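Local coordinates for hypothetical Protein TTHB210 (Thermus thermophilus, PDB 3VG8) that is of unknown function but is controlled by the sigma-E/anti-sigma-E regulatory system and assembles into an unusual homodecamer, at residues Y22-T27 and G64-R69; L42-F47 and D105-V110; V46-L51 and E92-I97; N80-G85 and H96-L101. The protein carries 1 engineered substitution. All blocks are in the same frame, centred on the assembly; numbering follows the deposited sequence.

Contact 1 (Y22-T27 and G64-R69)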
loop_
_atom_site.group_PDB
_atom_site.type_symbol
_atom_site.label_atom_id
_atom_site.label_comp_id
_atom_site.label_asym_id
_atom_site.label_seq_id
_atom_site.Cartn_x
_atom_site.Cartn_y
_atom_site.Cartn_z
ATOM N N TYR F 22 -4.360 39.100 -7.504
ATOM C CA TYR F 22 -4.971 40.406 -7.459
ATOM C C TYR F 22 -4.747 41.016 -6.093
ATOM O O TYR F 22 -4.716 40.320 -5.082
ATOM C CB TYR F 22 -6.469 40.305 -7.784
ATOM C CG TYR F 22 -6.704 40.089 -9.270
ATOM C CD1 TYR F 22 -6.050 40.894 -10.213
ATOM C CD2 TYR F 22 -7.525 39.060 -9.743
ATOM C CE1 TYR F 22 -6.196 40.680 -11.587
ATOM C CE2 TYR F 22 -7.682 38.837 -11.121
ATOM C CZ TYR F 22 -7.008 39.656 -12.032
ATOM O OH TYR F 22 -7.125 39.457 -13.388
ATOM N N VAL F 23 -4.555 42.322 -6.061
ATOM C CA VAL F 23 -4.352 42.986 -4.791
ATOM C C VAL F 23 -4.877 44.399 -4.892
ATOM O O VAL F 23 -4.895 44.979 -5.975
ATOM C CB VAL F 23 -2.849 43.035 -4.405
ATOM C CG1 VAL F 23 -2.068 43.871 -5.413
ATOM C CG2 VAL F 23 -2.691 43.613 -3.007
ATOM N N ASP F 24 -5.333 44.944 -3.771
ATOM C CA ASP F 24 -5.802 46.326 -3.761
ATOM C C ASP F 24 -4.523 47.158 -3.686
ATOM O O ASP F 24 -3.797 47.091 -2.692
ATOM C CB ASP F 24 -6.684 46.590 -2.540
ATOM C CG ASP F 24 -7.155 48.035 -2.458
ATOM O OD1 ASP F 24 -8.095 48.293 -1.681
ATOM O OD2 ASP F 24 -6.589 48.910 -3.160
ATOM N N PRO F 25 -4.228 47.947 -4.742
ATOM C CA PRO F 25 -3.030 48.794 -4.810
ATOM C C PRO F 25 -2.841 49.676 -3.597
ATOM O O PRO F 25 -1.705 49.991 -3.236
ATOM C CB PRO F 25 -3.249 49.609 -6.077
ATOM C CG PRO F 25 -4.081 48.676 -6.935
ATOM C CD PRO F 25 -5.078 48.158 -5.928
ATOM N N SER F 26 -3.946 50.070 -2.966
ATOM C CA SER F 26 -3.870 50.919 -1.784
ATOM C C SER F 26 -3.417 50.156 -0.544
ATOM O O SER F 26 -3.146 50.764 0.487
ATOM C CB SER F 26 -5.225 51.561 -1.484
ATOM O OG SER F 26 -6.097 50.652 -0.826
ATOM N N THR F 27 -3.338 48.830 -0.634
ATOM C CA THR F 27 -2.927 48.016 0.514
ATOM C C THR F 27 -1.468 47.554 0.440
ATOM O O THR F 27 -0.962 46.913 1.357
ATOM C CB THR F 27 -3.864 46.788 0.677
ATOM O OG1 THR F 27 -3.642 45.855 -0.384
ATOM C CG2 THR F 27 -5.324 47.228 0.622
ATOM N N GLY F 64 -5.090 43.960 6.450
ATOM C CA GLY F 64 -5.996 43.300 5.516
ATOM C C GLY F 64 -7.493 43.398 5.814
ATOM O O GLY F 64 -8.291 42.648 5.247
ATOM N N THR F 65 -7.891 44.333 6.671
ATOM C CA THR F 65 -9.298 44.465 7.037
ATOM C C THR F 65 -10.227 44.741 5.857
ATOM O O THR F 65 -11.248 44.053 5.688
ATOM C CB THR F 65 -9.476 45.560 8.081
ATOM O OG1 THR F 65 -8.428 45.447 9.048
ATOM C CG2 THR F 65 -10.830 45.404 8.807
ATOM N N LYS F 66 -9.879 45.746 5.052
ATOM C CA LYS F 66 -10.671 46.123 3.874
ATOM C C LYS F 66 -10.846 44.920 2.943
ATOM O O LYS F 66 -11.965 44.515 2.637
ATOM C CB LYS F 66 -9.979 47.274 3.115
ATOM C CG LYS F 66 -10.679 47.736 1.826
ATOM C CD LYS F 66 -9.869 48.850 1.133
ATOM C CE LYS F 66 -10.444 49.232 -0.233
ATOM N NZ LYS F 66 -9.568 50.196 -1.002
ATOM N N THR F 67 -9.726 44.357 2.501
ATOM C CA THR F 67 -9.732 43.207 1.606
ATOM C C THR F 67 -10.509 42.025 2.198
ATOM O O THR F 67 -11.400 41.479 1.557
ATOM C CB THR F 67 -8.285 42.753 1.290
ATOM O OG1 THR F 67 -7.571 43.829 0.660
ATOM C CG2 THR F 67 -8.289 41.529 0.363
ATOM N N LEU F 68 -10.169 41.633 3.420
ATOM C CA LEU F 68 -10.832 40.516 4.082
ATOM C C LEU F 68 -12.351 40.690 4.143
ATOM O O LEU F 68 -13.101 39.816 3.695
ATOM C CB LEU F 68 -10.261 40.335 5.494
ATOM C CG LEU F 68 -8.817 39.825 5.502
ATOM C CD1 LEU F 68 -8.235 39.851 6.910
ATOM C CD2 LEU F 68 -8.804 38.422 4.934
ATOM N N ARG F 69 -12.796 41.824 4.684
ATOM C CA ARG F 69 -14.223 42.128 4.809
ATOM C C ARG F 69 -14.961 41.912 3.500
ATOM O O ARG F 69 -16.087 41.412 3.493
ATOM C CB ARG F 69 -14.429 43.585 5.254
ATOM C CG ARG F 69 -13.838 43.935 6.621
ATOM C CD ARG F 69 -14.894 44.052 7.720
ATOM N NE ARG F 69 -14.291 44.532 8.963
ATOM C CZ ARG F 69 -14.963 44.808 10.080
ATOM N NH1 ARG F 69 -16.283 44.656 10.130
ATOM N NH2 ARG F 69 -14.309 45.240 11.153
HETATM O O HOH W 1 -5.344 43.847 -0.956
#

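Contact 2 (L42-F47 and D105-V110)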
loop_
_atom_site.group_PDB
_atom_site.type_symbol
_atom_site.label_atom_id
_atom_site.label_comp_id
_atom_site.label_asym_id
_atom_site.label_seq_id
_atom_site.Cartn_x
_atom_site.Cartn_y
_atom_site.Cartn_z
ATOM N N LEU F 42 -11.306 31.566 -5.156
ATOM C CA LEU F 42 -10.249 32.111 -4.311
ATOM C C LEU F 42 -9.597 30.958 -3.532
ATOM O O LEU F 42 -10.254 30.253 -2.767
ATOM C CB LEU F 42 -10.822 33.124 -3.332
ATOM C CG LEU F 42 -9.829 33.698 -2.312
ATOM C CD1 LEU F 42 -8.718 34.458 -3.023
ATOM C CD2 LEU F 42 -10.590 34.627 -1.342
ATOM N N VAL F 43 -8.298 30.788 -3.736
ATOM C CA VAL F 43 -7.521 29.724 -3.102
ATOM C C VAL F 43 -6.833 30.162 -1.806
ATOM O O VAL F 43 -6.789 29.407 -0.819
ATOM C CB VAL F 43 -6.439 29.199 -4.096
ATOM C CG1 VAL F 43 -5.597 28.102 -3.464
ATOM C CG2 VAL F 43 -7.131 28.639 -5.338
ATOM N N LYS F 44 -6.298 31.377 -1.801
ATOM C CA LYS F 44 -5.590 31.860 -0.619
ATOM C C LYS F 44 -5.400 33.359 -0.564
ATOM O O LYS F 44 -5.493 34.039 -1.570
ATOM C CB LYS F 44 -4.226 31.172 -0.484
ATOM C CG LYS F 44 -3.238 31.391 -1.643
ATOM C CD LYS F 44 -1.927 30.627 -1.360
ATOM C CE LYS F 44 -0.994 30.521 -2.555
ATOM N NZ LYS F 44 0.188 29.624 -2.278
ATOM N N VAL F 45 -5.130 33.836 0.650
ATOM C CA VAL F 45 -4.924 35.236 0.989
ATOM C C VAL F 45 -3.468 35.353 1.460
ATOM O O VAL F 45 -3.073 34.735 2.457
ATOM C CB VAL F 45 -5.887 35.607 2.121
ATOM C CG1 VAL F 45 -5.690 37.040 2.543
ATOM C CG2 VAL F 45 -7.310 35.373 1.646
ATOM N N VAL F 46 -2.669 36.147 0.751
ATOM C CA VAL F 46 -1.244 36.250 1.058
ATOM C C VAL F 46 -0.730 37.617 1.550
ATOM O O VAL F 46 -0.825 38.602 0.832
ATOM C CB VAL F 46 -0.422 35.847 -0.195
ATOM C CG1 VAL F 46 1.065 35.847 0.109
ATOM C CG2 VAL F 46 -0.857 34.481 -0.689
ATOM N N PHE F 47 -0.202 37.663 2.771
ATOM C CA PHE F 47 0.382 38.893 3.320
ATOM C C PHE F 47 1.890 38.849 3.062
ATOM O O PHE F 47 2.526 37.816 3.247
ATOM C CB PHE F 47 0.144 38.997 4.832
ATOM C CG PHE F 47 -1.289 39.138 5.199
ATOM C CD1 PHE F 47 -2.083 38.019 5.394
ATOM C CD2 PHE F 47 -1.874 40.400 5.282
ATOM C CE1 PHE F 47 -3.436 38.154 5.660
ATOM C CE2 PHE F 47 -3.223 40.539 5.547
ATOM C CZ PHE F 47 -4.003 39.414 5.736
ATOM N N ASP F 105 -3.052 19.809 -0.179
ATOM C CA ASP F 105 -2.912 19.060 -1.427
ATOM C C ASP F 105 -3.739 19.712 -2.540
ATOM O O ASP F 105 -3.287 19.799 -3.687
ATOM C CB ASP F 105 -3.323 17.590 -1.248
ATOM C CG ASP F 105 -2.374 16.822 -0.342
ATOM O OD1 ASP F 105 -1.137 16.958 -0.481
ATOM O OD2 ASP F 105 -2.869 16.065 0.516
ATOM N N GLN F 106 -4.949 20.152 -2.209
ATOM C CA GLN F 106 -5.803 20.824 -3.187
ATOM C C GLN F 106 -5.132 22.121 -3.660
ATOM O O GLN F 106 -5.226 22.482 -4.823
ATOM C CB GLN F 106 -7.166 21.186 -2.580
ATOM C CG GLN F 106 -8.260 20.149 -2.780
ATOM C CD GLN F 106 -8.457 19.770 -4.243
ATOM O OE1 GLN F 106 -8.775 20.615 -5.087
ATOM N NE2 GLN F 106 -8.272 18.491 -4.548
ATOM N N GLU F 107 -4.474 22.822 -2.740
ATOM C CA GLU F 107 -3.811 24.076 -3.077
ATOM C C GLU F 107 -2.753 23.825 -4.140
ATOM O O GLU F 107 -2.708 24.520 -5.157
ATOM C CB GLU F 107 -3.176 24.689 -1.817
ATOM C CG GLU F 107 -2.504 26.041 -1.999
ATOM C CD GLU F 107 -1.041 25.914 -2.412
ATOM O OE1 GLU F 107 -0.383 24.938 -1.997
ATOM O OE2 GLU F 107 -0.545 26.797 -3.136
ATOM N N ARG F 108 -1.911 22.821 -3.915
ATOM C CA ARG F 108 -0.862 22.504 -4.878
ATOM C C ARG F 108 -1.466 22.030 -6.203
ATOM O O ARG F 108 -0.937 22.318 -7.265
ATOM C CB ARG F 108 0.085 21.441 -4.297
ATOM C CG ARG F 108 1.043 21.987 -3.214
ATOM C CD ARG F 108 2.131 22.892 -3.827
ATOM N NE ARG F 108 1.711 24.282 -3.924
ATOM C CZ ARG F 108 2.465 25.274 -4.390
ATOM N NH1 ARG F 108 3.705 25.036 -4.816
ATOM N NH2 ARG F 108 1.970 26.515 -4.429
ATOM N N LYS F 109 -2.594 21.335 -6.142
ATOM C CA LYS F 109 -3.234 20.871 -7.362
ATOM C C LYS F 109 -3.877 21.993 -8.168
ATOM O O LYS F 109 -3.604 22.133 -9.360
ATOM C CB LYS F 109 -4.301 19.821 -7.053
ATOM C CG LYS F 109 -5.134 19.416 -8.277
ATOM C CD LYS F 109 -6.252 18.431 -7.913
ATOM C CE LYS F 109 -7.009 17.957 -9.150
ATOM N NZ LYS F 109 -8.236 17.182 -8.799
ATOM N N VAL F 110 -4.715 22.809 -7.534
ATOM C CA VAL F 110 -5.381 23.860 -8.293
ATOM C C VAL F 110 -4.502 25.036 -8.688
ATOM O O VAL F 110 -4.834 25.772 -9.620
ATOM C CB VAL F 110 -6.682 24.346 -7.583
ATOM C CG1 VAL F 110 -7.595 23.114 -7.310
ATOM C CG2 VAL F 110 -6.360 25.103 -6.288
#

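Contact 3 (V46-L51 and E92-I97)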
loop_
_atom_site.group_PDB
_atom_site.type_symbol
_atom_site.label_atom_id
_atom_site.label_comp_id
_atom_site.label_asym_id
_atom_site.label_seq_id
_atom_site.Cartn_x
_atom_site.Cartn_y
_atom_site.Cartn_z
ATOM N N VAL F 46 -2.669 36.147 0.751
ATOM C CA VAL F 46 -1.244 36.250 1.058
ATOM C C VAL F 46 -0.730 37.617 1.550
ATOM O O VAL F 46 -0.825 38.602 0.832
ATOM C CB VAL F 46 -0.422 35.847 -0.195
ATOM C CG1 VAL F 46 1.065 35.847 0.109
ATOM C CG2 VAL F 46 -0.857 34.481 -0.689
ATOM N N PHE F 47 -0.202 37.663 2.771
ATOM C CA PHE F 47 0.382 38.893 3.320
ATOM C C PHE F 47 1.890 38.849 3.062
ATOM O O PHE F 47 2.526 37.816 3.247
ATOM C CB PHE F 47 0.144 38.997 4.832
ATOM C CG PHE F 47 -1.289 39.138 5.199
ATOM C CD1 PHE F 47 -2.083 38.019 5.394
ATOM C CD2 PHE F 47 -1.874 40.400 5.282
ATOM C CE1 PHE F 47 -3.436 38.154 5.660
ATOM C CE2 PHE F 47 -3.223 40.539 5.547
ATOM C CZ PHE F 47 -4.003 39.414 5.736
HETATM N N MSE F 48 2.457 39.969 2.636
HETATM C CA MSE F 48 3.892 40.062 2.356
HETATM C C MSE F 48 4.564 40.867 3.448
HETATM O O MSE F 48 4.166 42.009 3.688
HETATM C CB MSE F 48 4.136 40.813 1.052
HETATM C CG MSE F 48 3.554 40.179 -0.176
HETATM SE SE MSE F 48 4.482 38.550 -0.489
HETATM C CE MSE F 48 6.287 39.265 -0.708
ATOM N N VAL F 49 5.570 40.297 4.113
ATOM C CA VAL F 49 6.296 41.041 5.140
ATOM C C VAL F 49 7.805 40.884 5.036
ATOM O O VAL F 49 8.323 39.771 4.888
ATOM C CB VAL F 49 5.862 40.652 6.595
ATOM C CG1 VAL F 49 4.378 40.940 6.786
ATOM C CG2 VAL F 49 6.169 39.204 6.880
ATOM N N PRO F 50 8.542 42.006 5.121
ATOM C CA PRO F 50 10.006 41.927 5.035
ATOM C C PRO F 50 10.521 41.381 6.355
ATOM O O PRO F 50 10.037 41.768 7.423
ATOM C CB PRO F 50 10.443 43.388 4.826
ATOM C CG PRO F 50 9.156 44.134 4.464
ATOM C CD PRO F 50 8.098 43.401 5.256
ATOM N N LEU F 51 11.474 40.467 6.275
ATOM C CA LEU F 51 12.065 39.859 7.454
ATOM C C LEU F 51 12.675 40.937 8.354
ATOM O O LEU F 51 12.555 40.890 9.589
ATOM C CB LEU F 51 13.154 38.861 7.029
ATOM C CG LEU F 51 13.928 38.142 8.149
ATOM C CD1 LEU F 51 12.976 37.384 9.049
ATOM C CD2 LEU F 51 14.943 37.198 7.535
ATOM N N GLU F 92 15.158 42.272 -0.687
ATOM C CA GLU F 92 15.520 41.773 0.638
ATOM C C GLU F 92 14.588 40.638 1.052
ATOM O O GLU F 92 13.471 40.523 0.541
ATOM C CB GLU F 92 15.420 42.897 1.668
ATOM C CG GLU F 92 14.024 43.452 1.771
ATOM C CD GLU F 92 13.908 44.553 2.805
ATOM O OE1 GLU F 92 14.233 44.313 3.987
ATOM O OE2 GLU F 92 13.484 45.662 2.431
ATOM N N PRO F 93 15.028 39.807 2.010
ATOM C CA PRO F 93 14.221 38.681 2.488
ATOM C C PRO F 93 12.835 39.094 2.954
ATOM O O PRO F 93 12.664 40.098 3.647
ATOM C CB PRO F 93 15.066 38.101 3.631
ATOM C CG PRO F 93 16.473 38.475 3.255
ATOM C CD PRO F 93 16.294 39.897 2.764
ATOM N N HIS F 94 11.848 38.303 2.555
ATOM C CA HIS F 94 10.449 38.504 2.912
ATOM C C HIS F 94 9.841 37.177 3.377
ATOM O O HIS F 94 10.470 36.119 3.286
ATOM C CB HIS F 94 9.636 38.960 1.697
ATOM C CG HIS F 94 9.700 40.426 1.437
ATOM N ND1 HIS F 94 10.849 41.058 1.012
ATOM C CD2 HIS F 94 8.761 41.392 1.561
ATOM C CE1 HIS F 94 10.613 42.353 0.890
ATOM N NE2 HIS F 94 9.355 42.582 1.217
ATOM N N TYR F 95 8.622 37.257 3.898
ATOM C CA TYR F 95 7.875 36.074 4.276
ATOM C C TYR F 95 6.474 36.273 3.710
ATOM O O TYR F 95 5.930 37.399 3.688
ATOM C CB TYR F 95 7.837 35.860 5.795
ATOM C CG TYR F 95 8.708 34.697 6.228
ATOM C CD1 TYR F 95 8.223 33.378 6.227
ATOM C CD2 TYR F 95 10.047 34.904 6.561
ATOM C CE1 TYR F 95 9.069 32.295 6.549
ATOM C CE2 TYR F 95 10.882 33.857 6.875
ATOM C CZ TYR F 95 10.395 32.550 6.869
ATOM O OH TYR F 95 11.269 31.523 7.165
ATOM N N HIS F 96 5.932 35.194 3.167
ATOM C CA HIS F 96 4.592 35.219 2.617
ATOM C C HIS F 96 3.763 34.543 3.678
ATOM O O HIS F 96 3.989 33.384 3.976
ATOM C CB HIS F 96 4.502 34.392 1.325
ATOM C CG HIS F 96 5.117 35.047 0.129
ATOM N ND1 HIS F 96 6.402 35.546 0.126
ATOM C CD2 HIS F 96 4.637 35.240 -1.123
ATOM C CE1 HIS F 96 6.688 36.017 -1.075
ATOM N NE2 HIS F 96 5.633 35.844 -1.851
ATOM N N ILE F 97 2.820 35.255 4.270
ATOM C CA ILE F 97 1.983 34.633 5.273
ATOM C C ILE F 97 0.687 34.365 4.522
ATOM O O ILE F 97 -0.019 35.284 4.090
ATOM C CB ILE F 97 1.749 35.565 6.471
ATOM C CG1 ILE F 97 3.091 36.108 6.980
ATOM C CG2 ILE F 97 1.068 34.806 7.576
ATOM C CD1 ILE F 97 4.017 35.040 7.494
#

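Contact 4 (N80-G85 and H96-L101). Engineered in segment 80-85: M81 (natural residue Leu).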
loop_
_atom_site.group_PDB
_atom_site.type_symbol
_atom_site.label_atom_id
_atom_site.label_comp_id
_atom_site.label_asym_id
_atom_site.label_seq_id
_atom_site.Cartn_x
_atom_site.Cartn_y
_atom_site.Cartn_z
ATOM N N ASN F 80 0.394 28.936 5.834
ATOM C CA ASN F 80 1.749 28.655 5.379
ATOM C C ASN F 80 2.521 29.931 5.654
ATOM O O ASN F 80 1.945 31.025 5.627
ATOM C CB ASN F 80 1.864 28.449 3.854
ATOM C CG ASN F 80 1.109 27.248 3.338
ATOM O OD1 ASN F 80 0.996 26.200 3.993
ATOM N ND2 ASN F 80 0.606 27.387 2.122
HETATM N N MSE F 81 3.822 29.795 5.868
HETATM C CA MSE F 81 4.697 30.947 6.035
HETATM C C MSE F 81 5.909 30.524 5.237
HETATM O O MSE F 81 6.698 29.706 5.697
HETATM C CB MSE F 81 5.038 31.170 7.507
HETATM C CG MSE F 81 3.820 31.571 8.317
HETATM SE SE MSE F 81 4.288 31.939 10.168
HETATM C CE MSE F 81 2.648 31.363 11.016
ATOM N N ILE F 82 6.026 31.082 4.029
ATOM C CA ILE F 82 7.080 30.747 3.081
ATOM C C ILE F 82 8.095 31.872 2.900
ATOM O O ILE F 82 7.719 33.014 2.625
ATOM C CB ILE F 82 6.490 30.477 1.671
ATOM C CG1 ILE F 82 5.310 29.496 1.737
ATOM C CG2 ILE F 82 7.609 30.004 0.741
ATOM C CD1 ILE F 82 5.679 28.088 2.140
ATOM N N PRO F 83 9.394 31.558 3.010
ATOM C CA PRO F 83 10.438 32.585 2.851
ATOM C C PRO F 83 10.662 32.962 1.390
ATOM O O PRO F 83 10.602 32.102 0.505
ATOM C CB PRO F 83 11.673 31.932 3.463
ATOM C CG PRO F 83 11.460 30.444 3.163
ATOM C CD PRO F 83 9.966 30.262 3.441
ATOM N N SER F 84 10.935 34.241 1.140
ATOM C CA SER F 84 11.155 34.715 -0.220
ATOM C C SER F 84 12.180 35.843 -0.379
ATOM O O SER F 84 12.063 36.896 0.256
ATOM C CB SER F 84 9.827 35.178 -0.812
ATOM O OG SER F 84 10.029 35.788 -2.069
ATOM N N GLY F 85 13.176 35.616 -1.233
ATOM C CA GLY F 85 14.173 36.636 -1.508
ATOM C C GLY F 85 15.464 36.660 -0.712
ATOM O O GLY F 85 15.606 36.009 0.312
ATOM N N HIS F 96 5.932 35.194 3.167
ATOM C CA HIS F 96 4.592 35.219 2.617
ATOM C C HIS F 96 3.763 34.543 3.678
ATOM O O HIS F 96 3.989 33.384 3.976
ATOM C CB HIS F 96 4.502 34.392 1.325
ATOM C CG HIS F 96 5.117 35.047 0.129
ATOM N ND1 HIS F 96 6.402 35.546 0.126
ATOM C CD2 HIS F 96 4.637 35.240 -1.123
ATOM C CE1 HIS F 96 6.688 36.017 -1.075
ATOM N NE2 HIS F 96 5.633 35.844 -1.851
ATOM N N ILE F 97 2.820 35.255 4.270
ATOM C CA ILE F 97 1.983 34.633 5.273
ATOM C C ILE F 97 0.687 34.365 4.522
ATOM O O ILE F 97 -0.019 35.284 4.090
ATOM C CB ILE F 97 1.749 35.565 6.471
ATOM C CG1 ILE F 97 3.091 36.108 6.980
ATOM C CG2 ILE F 97 1.068 34.806 7.576
ATOM C CD1 ILE F 97 4.017 35.040 7.494
ATOM N N GLU F 98 0.384 33.089 4.372
ATOM C CA GLU F 98 -0.762 32.671 3.602
ATOM C C GLU F 98 -1.895 32.012 4.393
ATOM O O GLU F 98 -1.671 31.105 5.196
ATOM C CB GLU F 98 -0.287 31.710 2.497
ATOM C CG GLU F 98 1.115 31.989 1.951
ATOM C CD GLU F 98 1.419 31.206 0.668
ATOM O OE1 GLU F 98 1.177 29.979 0.629
ATOM O OE2 GLU F 98 1.904 31.827 -0.304
ATOM N N LEU F 99 -3.103 32.499 4.147
ATOM C CA LEU F 99 -4.322 31.957 4.742
ATOM C C LEU F 99 -4.924 31.156 3.579
ATOM O O LEU F 99 -5.455 31.738 2.640
ATOM C CB LEU F 99 -5.257 33.097 5.157
ATOM C CG LEU F 99 -5.017 33.667 6.559
ATOM C CD1 LEU F 99 -3.586 34.145 6.677
ATOM C CD2 LEU F 99 -6.003 34.803 6.844
ATOM N N VAL F 100 -4.823 29.831 3.648
ATOM C CA VAL F 100 -5.279 28.951 2.576
ATOM C C VAL F 100 -6.676 28.406 2.829
ATOM O O VAL F 100 -6.950 27.848 3.864
ATOM C CB VAL F 100 -4.254 27.798 2.365
ATOM C CG1 VAL F 100 -4.547 27.067 1.054
ATOM C CG2 VAL F 100 -2.818 28.375 2.352
ATOM N N LEU F 101 -7.554 28.569 1.853
ATOM C CA LEU F 101 -8.943 28.183 2.003
ATOM C C LEU F 101 -9.328 26.782 1.539
ATOM O O LEU F 101 -10.512 26.463 1.483
ATOM C CB LEU F 101 -9.810 29.242 1.315
ATOM C CG LEU F 101 -9.214 30.658 1.472
ATOM C CD1 LEU F 101 -10.125 31.673 0.799
ATOM C CD2 LEU F 101 -9.043 31.009 2.956
#

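Contact 1 (Y22-T27 and G64-R69)
One water oxygen is gripped by D24, T27 and T67 and ties the turn that follows strand 20-23 to helix 65-71. It accepts from D24 N, donates to T27 OG1 at 2.7 Å, and lies 2.8 Å from T67 OG1. The chain of bonds returns to D24, because T27 OG1 donates to D24 O at 2.6 Å, in the carbonyl plane and on a lone pair. T27 N binds the same oxygen, so D24 O holds two donors. A chi1 of 70° puts T27 OG1 between the backbone N and the carbonyl carbon, where it meets both the water and D24 O. T27 CG2 comes to 4.1 Å from T67 OG1, a van der Waals contact. K66 runs extended, crosses the D24 side chain at about a right angle and brings NZ to D24 OD1 on its syn lone pair; the modelled 2.5 Å is shorter than expected, so the exact length is doubtful. The other oxygen, D24 OD2, forms an Asx turn by accepting from S26 N at 2.9 Å, met from above the carboxylate plane, and S26 OG adds a weak bond. Strand 20-23 continues the sheet into a second subunit through Y22 and V23, whereas R69 makes a salt bridge to D77 of a third. Water bridge and salt bridge together join turn to helix, and the nearby lysine would probably favour the ionised carboxylate.

Contact 2 (L42-F47 and D105-V110)
Strand 42-50 passes helix 104-110 at V43 and E107, their local axes 9.5 Å apart and turned 104° from each other. A classic beta bulge, in which V43 and K44 both face A35 of the neighbouring strand, lets two consecutive residues direct their side chains toward the helix that packs on this antiparallel sheet. V43 supplies the apolar half. Its CG2 slides past V110 CG2 at 3.7 Å, the two side chains running in opposite directions, while CG1 rests on E107 CG at 4.0 Å and the valine and glutamate cross at about a right angle. K44 supplies the polar half. Beyond CG its chain is fully extended, and NZ reaches E107 OE2 at 3.0 Å, coming from above the carboxylate plane. E107 bends at chi2 (-88°), which brings CD round toward the lysine. R108 grips the same carboxylate side-on, NE to OE1 and NH2 to OE2, so OE2 serves two cationic donors. The network extends further: K44 NZ also forms a salt bridge with E98, E107 OE1 bonds Y116 OH, and R108 NH1 pairs with D24 of a second subunit. The carboxylate probably offsets the repulsion between K44 NZ and R108 NH2, which are 4.2 Å apart. The R108 NH2 to E107 OE2 bond is 2.8 Å long, nearly in the guanidinium plane, and uses the syn lone pair of OE2.

Contact 3 (V46-L51 and E92-I97)
The selenium of M48 lies over the H96 ring in a Met-aromatic contact, 3.3 Å from the centroid and almost on the ring normal. Bends at chi2 (-67°) and chi3 (-60°) fold the selenomethionine back along the histidine; the two side chains lie side by side, pointing the same way, with CE near H96 CE1. V46 CG1 approaches the same ring obliquely, 3.8 Å from H96 CD2. Two pairs further along, P50 lies against the H94 ring: its CA stands over one face as a CH-pi contact, 3.8 Å from the centroid and offset toward the rim, while CG reaches H94 NE2. The histidine is turned by its other nitrogen, ND1, which donates in the ring plane to E92 O at 2.7 Å. These side chains line one face of an antiparallel ladder between strands 42-50 and 94-100, with F47–I97 and V49–Y95 as hydrogen-bonded pairs and M48–H96 and P50–H94 as non-hydrogen-bonded ones. On the reverse face, V49 CG2 fits beside Y95 CB at 3.9 Å and F47 CB meets I97 CB. A third subunit covers this side, with its V79 on F47, and its H58 O accepts from Y95 OH. Where the ladder ends, L51 N bonds P93 O at 2.9 Å, the donor lying above the carbonyl plane, and L51 CB and CD2 both press on P93 CB, each 4.0 Å away.

Contact 4 (N80-G85 and H96-L101)
N80 leans over E98 from the first atom of its side chain: CB lies 3.6 Å from E98 OE1 and a little further from E98 CG. With CG anti to the carbonyl carbon (chi1 -64°), the amide carbon stays beside the same carboxylate oxygen. At the tip the two amide atoms part company. ND2 donates to E98 OE1 at 3.0 Å, nearly straight at 174°, within the amide plane and on the anti lone pair of the oxygen, and it also brushes V100 CG2 at 3.6 Å. OD1 instead accepts from D62 N of a third subunit. E98 OE1 is shared with K44 of strand 42-50. The backbones form the antiparallel hairpin of strands 78-84 and 94-100, with N80–E98 and I82–H96 as hydrogen-bonded pairs around the non-hydrogen-bonded M81–I97. On the opposite face the engineered selenomethionine M81 lays CG against I97 CD1 at 3.6 Å, and its backbone pairs with a strand of the third subunit. Toward the turn, S84 CB approaches H96 CE1 to 3.3 Å, meeting the ring obliquely; the nearby H96 ND1 is buried with no hydrogen-bonding partner in the model.

In the fold
All four contacts reach one five-stranded antiparallel sheet, ordered 20-23, 33-36, 42-50, 94-100, 78-84; contacts 3 and 4 pair its strands, contacts 1 and 2 bring helices to it. Contacts 3 and 4, their centres about 8 Å apart, lie on either side of strand 94-100 and share H96 and I97. Contact 2 shares strand 42-50 with contact 3; its centre is about 10 Å from that of contact 4. Contact 1, about 16 to 17 Å from the other centres, closes before contact 4 opens along the chain, and its G64 packs on F47. Both outermost strands pair with strands of other subunits, so the sheet extends into the oligomer.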